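PDB 2HHG: rhodanese-like domain-containing protein from Rhodopseudomonas palustris, which probably acts as a sulfurtransferase of the rhodanese family, although its physiological role has not been established. Local coordinates for residues I21-K34 with H116-P130. Numbering follows the deposited sequence.
With NA (sodium ion), chain C.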
loop_
_atom_site.group_PDB
_atom_site.type_symbol
_atom_site.label_atom_id
_atom_site.label_comp_id
_atom_site.label_asym_id
_atom_site.label_seq_id
_atom_site.Cartn_x
_atom_site.Cartn_y
_atom_site.Cartn_z
ATOM N N ILE A 21 5.523 10.934 -1.138
ATOM C CA ILE A 21 5.523 9.651 -1.836
ATOM C C ILE A 21 5.054 9.744 -3.284
ATOM O O ILE A 21 4.398 10.705 -3.676
ATOM C CB ILE A 21 4.647 8.600 -1.095
ATOM C CG1 ILE A 21 3.158 8.966 -1.215
ATOM C CG2 ILE A 21 5.100 8.442 0.358
ATOM C CD1 ILE A 21 2.214 8.000 -0.515
ATOM N N GLU A 22 5.394 8.720 -4.057
ATOM C CA GLU A 22 4.863 8.551 -5.399
ATOM C C GLU A 22 3.431 8.040 -5.347
ATOM O O GLU A 22 3.168 6.942 -4.827
ATOM C CB GLU A 22 5.725 7.571 -6.195
ATOM C CG GLU A 22 5.136 7.252 -7.571
ATOM C CD GLU A 22 5.934 6.247 -8.384
ATOM O OE1 GLU A 22 7.027 5.832 -7.954
ATOM O OE2 GLU A 22 5.456 5.882 -9.476
ATOM N N THR A 23 2.510 8.825 -5.898
ATOM C CA THR A 23 1.166 8.341 -6.159
ATOM C C THR A 23 1.120 7.913 -7.613
ATOM O O THR A 23 1.208 8.731 -8.543
ATOM C CB THR A 23 0.076 9.381 -5.848
ATOM O OG1 THR A 23 0.105 9.682 -4.450
ATOM C CG2 THR A 23 -1.305 8.831 -6.188
ATOM N N LEU A 24 1.018 6.611 -7.793
ATOM C CA LEU A 24 0.973 6.010 -9.099
ATOM C C LEU A 24 -0.479 6.040 -9.563
ATOM O O LEU A 24 -1.362 5.573 -8.843
ATOM C CB LEU A 24 1.490 4.581 -8.948
ATOM C CG LEU A 24 1.719 3.651 -10.122
ATOM C CD1 LEU A 24 2.724 4.224 -11.106
ATOM C CD2 LEU A 24 2.201 2.316 -9.573
ATOM N N THR A 25 -0.747 6.603 -10.744
ATOM C CA THR A 25 -2.126 6.625 -11.247
ATOM C C THR A 25 -2.638 5.201 -11.431
ATOM O O THR A 25 -1.857 4.267 -11.637
ATOM C CB THR A 25 -2.292 7.379 -12.585
ATOM O OG1 THR A 25 -1.643 6.656 -13.634
ATOM C CG2 THR A 25 -1.742 8.797 -12.503
ATOM N N THR A 26 -3.950 5.038 -11.347
ATOM C CA THR A 26 -4.546 3.727 -11.518
ATOM C C THR A 26 -4.145 3.129 -12.867
ATOM O O THR A 26 -3.763 1.958 -12.939
ATOM C CB THR A 26 -6.069 3.797 -11.380
ATOM O OG1 THR A 26 -6.403 4.668 -10.290
ATOM C CG2 THR A 26 -6.638 2.423 -11.123
ATOM N N ALA A 27 -4.181 3.946 -13.922
ATOM C CA ALA A 27 -3.853 3.478 -15.264
ATOM C C ALA A 27 -2.391 3.048 -15.367
ATOM O O ALA A 27 -2.081 2.026 -15.978
ATOM C CB ALA A 27 -4.175 4.542 -16.301
ATOM N N ASP A 28 -1.491 3.817 -14.759
ATOM C CA ASP A 28 -0.079 3.453 -14.765
ATOM C C ASP A 28 0.186 2.163 -13.984
ATOM O O ASP A 28 0.995 1.337 -14.397
ATOM C CB ASP A 28 0.784 4.585 -14.208
ATOM C CG ASP A 28 0.889 5.765 -15.151
ATOM O OD1 ASP A 28 0.462 5.653 -16.321
ATOM O OD2 ASP A 28 1.404 6.814 -14.713
ATOM N N ALA A 29 -0.501 2.000 -12.855
ATOM C CA ALA A 29 -0.368 0.784 -12.057
ATOM C C ALA A 29 -0.870 -0.452 -12.816
ATOM O O ALA A 29 -0.247 -1.513 -12.778
ATOM C CB ALA A 29 -1.094 0.941 -10.733
ATOM N N ILE A 30 -1.995 -0.300 -13.510
ATOM C CA ILE A 30 -2.533 -1.378 -14.329
ATOM C C ILE A 30 -1.549 -1.741 -15.452
ATOM O O ILE A 30 -1.268 -2.924 -15.685
ATOM C CB ILE A 30 -3.944 -1.030 -14.863
ATOM C CG1 ILE A 30 -4.941 -1.023 -13.695
ATOM C CG2 ILE A 30 -4.379 -2.012 -15.956
ATOM C CD1 ILE A 30 -6.311 -0.475 -14.037
ATOM N N ALA A 31 -1.002 -0.726 -16.121
ATOM C CA ALA A 31 -0.028 -0.967 -17.188
ATOM C C ALA A 31 1.219 -1.658 -16.650
ATOM O O ALA A 31 1.747 -2.570 -17.280
ATOM C CB ALA A 31 0.344 0.326 -17.900
ATOM N N LEU A 32 1.674 -1.233 -15.470
ATOM C CA LEU A 32 2.816 -1.855 -14.805
ATOM C C LEU A 32 2.558 -3.342 -14.549
ATOM O O LEU A 32 3.413 -4.191 -14.797
ATOM C CB LEU A 32 3.125 -1.133 -13.487
ATOM C CG LEU A 32 4.310 -1.645 -12.661
ATOM C CD1 LEU A 32 5.612 -1.513 -13.443
ATOM C CD2 LEU A 32 4.402 -0.897 -11.337
ATOM N N HIS A 33 1.376 -3.649 -14.031
ATOM C CA HIS A 33 0.997 -5.026 -13.760
ATOM C C HIS A 33 0.980 -5.868 -15.039
ATOM O O HIS A 33 1.501 -6.978 -15.060
ATOM C CB HIS A 33 -0.365 -5.056 -13.080
ATOM C CG HIS A 33 -0.782 -6.414 -12.621
ATOM N ND1 HIS A 33 -1.445 -7.301 -13.441
ATOM C CD2 HIS A 33 -0.639 -7.031 -11.427
ATOM C CE1 HIS A 33 -1.691 -8.412 -12.768
ATOM N NE2 HIS A 33 -1.217 -8.272 -11.542
ATOM N N LYS A 34 0.385 -5.332 -16.100
ATOM C CA LYS A 34 0.313 -6.042 -17.375
ATOM C C LYS A 34 1.682 -6.297 -18.005
ATOM O O LYS A 34 1.856 -7.269 -18.746
ATOM C CB LYS A 34 -0.603 -5.312 -18.354
ATOM C CG LYS A 34 -2.060 -5.351 -17.935
ATOM C CD LYS A 34 -2.905 -4.492 -18.846
ATOM C CE LYS A 34 -4.369 -4.554 -18.467
ATOM N NZ LYS A 34 -5.180 -3.635 -19.308
ATOM N N HIS A 116 2.179 4.227 -3.926
ATOM C CA HIS A 116 0.868 3.649 -3.698
ATOM C C HIS A 116 -0.025 3.924 -4.903
ATOM O O HIS A 116 0.305 4.764 -5.745
ATOM C CB HIS A 116 0.263 4.110 -2.363
ATOM C CG HIS A 116 -0.488 5.399 -2.435
ATOM N ND1 HIS A 116 0.063 6.579 -2.886
ATOM C CD2 HIS A 116 -1.760 5.687 -2.080
ATOM C CE1 HIS A 116 -0.847 7.535 -2.821
ATOM N NE2 HIS A 116 -1.961 7.018 -2.337
ATOM N N ILE A 117 -1.124 3.182 -5.002
ATOM C CA ILE A 117 -2.011 3.274 -6.156
ATOM C C ILE A 117 -3.136 4.273 -5.894
ATOM O O ILE A 117 -3.949 4.094 -4.986
ATOM C CB ILE A 117 -2.603 1.894 -6.532
ATOM C CG1 ILE A 117 -1.483 0.877 -6.793
ATOM C CG2 ILE A 117 -3.532 2.017 -7.754
ATOM C CD1 ILE A 117 -1.952 -0.518 -7.201
ATOM N N GLU A 118 -3.184 5.323 -6.711
ATOM C CA GLU A 118 -4.242 6.319 -6.611
ATOM C C GLU A 118 -5.622 5.667 -6.660
ATOM O O GLU A 118 -5.912 4.869 -7.551
ATOM C CB GLU A 118 -4.107 7.354 -7.728
ATOM C CG GLU A 118 -4.971 8.602 -7.531
ATOM C CD GLU A 118 -4.594 9.747 -8.461
ATOM O OE1 GLU A 118 -3.981 9.487 -9.520
ATOM O OE2 GLU A 118 -4.920 10.910 -8.134
ATOM N N GLY A 119 -6.451 6.001 -5.677
ATOM C CA GLY A 119 -7.819 5.512 -5.605
ATOM C C GLY A 119 -7.977 4.064 -5.175
ATOM O O GLY A 119 -9.090 3.564 -5.093
ATOM N N GLY A 120 -6.867 3.378 -4.913
ATOM C CA GLY A 120 -6.913 2.020 -4.381
ATOM C C GLY A 120 -7.536 0.983 -5.296
ATOM O O GLY A 120 -7.667 1.186 -6.514
ATOM N N PHE A 121 -7.929 -0.131 -4.694
ATOM C CA PHE A 121 -8.536 -1.223 -5.424
ATOM C C PHE A 121 -9.889 -0.830 -6.014
ATOM O O PHE A 121 -10.281 -1.352 -7.055
ATOM C CB PHE A 121 -8.678 -2.453 -4.527
ATOM C CG PHE A 121 -8.999 -3.706 -5.280
ATOM C CD1 PHE A 121 -8.079 -4.251 -6.173
ATOM C CD2 PHE A 121 -10.219 -4.341 -5.109
ATOM C CE1 PHE A 121 -8.377 -5.419 -6.882
ATOM C CE2 PHE A 121 -10.520 -5.506 -5.813
ATOM C CZ PHE A 121 -9.596 -6.044 -6.692
ATOM N N GLY A 122 -10.595 0.092 -5.360
ATOM C CA GLY A 122 -11.861 0.607 -5.890
ATOM C C GLY A 122 -11.690 1.217 -7.275
ATOM O O GLY A 122 -12.441 0.894 -8.207
ATOM N N ALA A 123 -10.692 2.082 -7.422
ATOM C CA ALA A 123 -10.383 2.692 -8.719
ATOM C C ALA A 123 -9.855 1.674 -9.733
ATOM O O ALA A 123 -10.174 1.747 -10.925
ATOM C CB ALA A 123 -9.392 3.823 -8.545
ATOM N N TRP A 124 -9.044 0.733 -9.250
ATOM C CA TRP A 124 -8.529 -0.372 -10.063
ATOM C C TRP A 124 -9.681 -1.170 -10.673
ATOM O O TRP A 124 -9.708 -1.416 -11.884
ATOM C CB TRP A 124 -7.660 -1.270 -9.184
ATOM C CG TRP A 124 -6.997 -2.429 -9.866
ATOM C CD1 TRP A 124 -7.560 -3.633 -10.168
ATOM C CD2 TRP A 124 -5.621 -2.519 -10.247
ATOM N NE1 TRP A 124 -6.629 -4.457 -10.751
ATOM C CE2 TRP A 124 -5.431 -3.797 -10.812
ATOM C CE3 TRP A 124 -4.534 -1.637 -10.182
ATOM C CZ2 TRP A 124 -4.196 -4.221 -11.293
ATOM C CZ3 TRP A 124 -3.309 -2.060 -10.658
ATOM C CH2 TRP A 124 -3.150 -3.338 -11.211
ATOM N N ARG A 125 -10.624 -1.578 -9.830
ATOM C CA ARG A 125 -11.824 -2.289 -10.271
ATOM C C ARG A 125 -12.672 -1.473 -11.252
ATOM O O ARG A 125 -13.135 -2.005 -12.272
ATOM C CB ARG A 125 -12.657 -2.691 -9.056
ATOM C CG ARG A 125 -13.922 -3.468 -9.384
ATOM C CD ARG A 125 -14.598 -3.965 -8.120
ATOM N NE ARG A 125 -14.960 -2.866 -7.226
ATOM C CZ ARG A 125 -15.342 -3.019 -5.960
ATOM N NH1 ARG A 125 -15.420 -4.230 -5.420
ATOM N NH2 ARG A 125 -15.649 -1.955 -5.231
ATOM N N ASP A 126 -12.869 -0.192 -10.948
ATOM C CA ASP A 126 -13.661 0.688 -11.810
ATOM C C ASP A 126 -13.063 0.803 -13.213
ATOM O O ASP A 126 -13.797 0.924 -14.195
ATOM C CB ASP A 126 -13.808 2.077 -11.186
ATOM C CG ASP A 126 -14.735 2.091 -9.979
ATOM O OD1 ASP A 126 -15.512 1.128 -9.788
ATOM O OD2 ASP A 126 -14.677 3.075 -9.215
ATOM N N ALA A 127 -11.736 0.752 -13.298
ATOM C CA ALA A 127 -11.020 0.845 -14.568
ATOM C C ALA A 127 -10.947 -0.493 -15.310
ATOM O O ALA A 127 -10.428 -0.561 -16.429
ATOM C CB ALA A 127 -9.622 1.401 -14.335
ATOM N N GLY A 128 -11.470 -1.546 -14.689
ATOM C CA GLY A 128 -11.458 -2.885 -15.267
ATOM C C GLY A 128 -10.106 -3.569 -15.185
ATOM O O GLY A 128 -9.789 -4.422 -16.014
ATOM N N GLY A 129 -9.312 -3.218 -14.173
ATOM C CA GLY A 129 -8.001 -3.838 -13.970
ATOM C C GLY A 129 -8.072 -5.326 -13.669
ATOM O O GLY A 129 -9.123 -5.827 -13.265
ATOM N N PRO A 130 -6.958 -6.050 -13.881
ATOM C CA PRO A 130 -6.893 -7.481 -13.566
ATOM C C PRO A 130 -7.308 -7.775 -12.123
ATOM O O PRO A 130 -6.825 -7.122 -11.190
ATOM C CB PRO A 130 -5.413 -7.816 -13.779
ATOM C CG PRO A 130 -4.954 -6.821 -14.793
ATOM C CD PRO A 130 -5.695 -5.558 -14.461
HETATM NA NA NA C . 2.910 12.450 -4.093
HETATM O O HOH W 1 0.609 12.039 -3.720
HETATM O O HOH W 2 3.041 11.661 -6.407
HETATM O O HOH W 3 -5.585 7.511 -11.426
HETATM O O HOH W 4 -7.222 -3.655 -17.427
#
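His116 N donates to Glu22 O at 3.0 Å, and His116 O accepts from Leu24 N. The His116 ring lies alongside Thr23, with Ile21 CD1 3.5 Å from its ND1. Ile21 O binds the sodium ion together with Asn18 O and two waters. On the other face of the sheet, Ile117 CD1 touches Ala29 CB. Glu118 N bonds to Leu24 O almost straight (172°). Thr26 OG1 donates to Glu118 O at 2.8 Å, tilted out of the carbonyl plane. Strand 22-24 is the outermost strand of the parallel sheet in this rhodanese-like alpha/beta fold, next to 114-117. Beyond the strands, helices 26-34 and 120-126 cross steeply. Ala123 CB packs on Thr26. Trp124 fits as a knob among Thr26, Ala29, Ile30 and His33. With CG anti to its backbone N (chi1 -178°), the indole lies against Ile30, whose CG1 sits over one face, 3.6 Å from the centroid of the six-membered ring. Its edge forms an offset edge-to-face pair with His33, planes at 86°. Replacing Trp124 by alanine would probably open a gap between Ile30 and His33 and cost Pro130 O its NE1 donor. After the Schellman motif at Gly128, Gly129 CA meets Ile30 CD1. Pro130 CG lies 3.8 Å from His33 ND1; His33 NE2 bonds to Pro58 O.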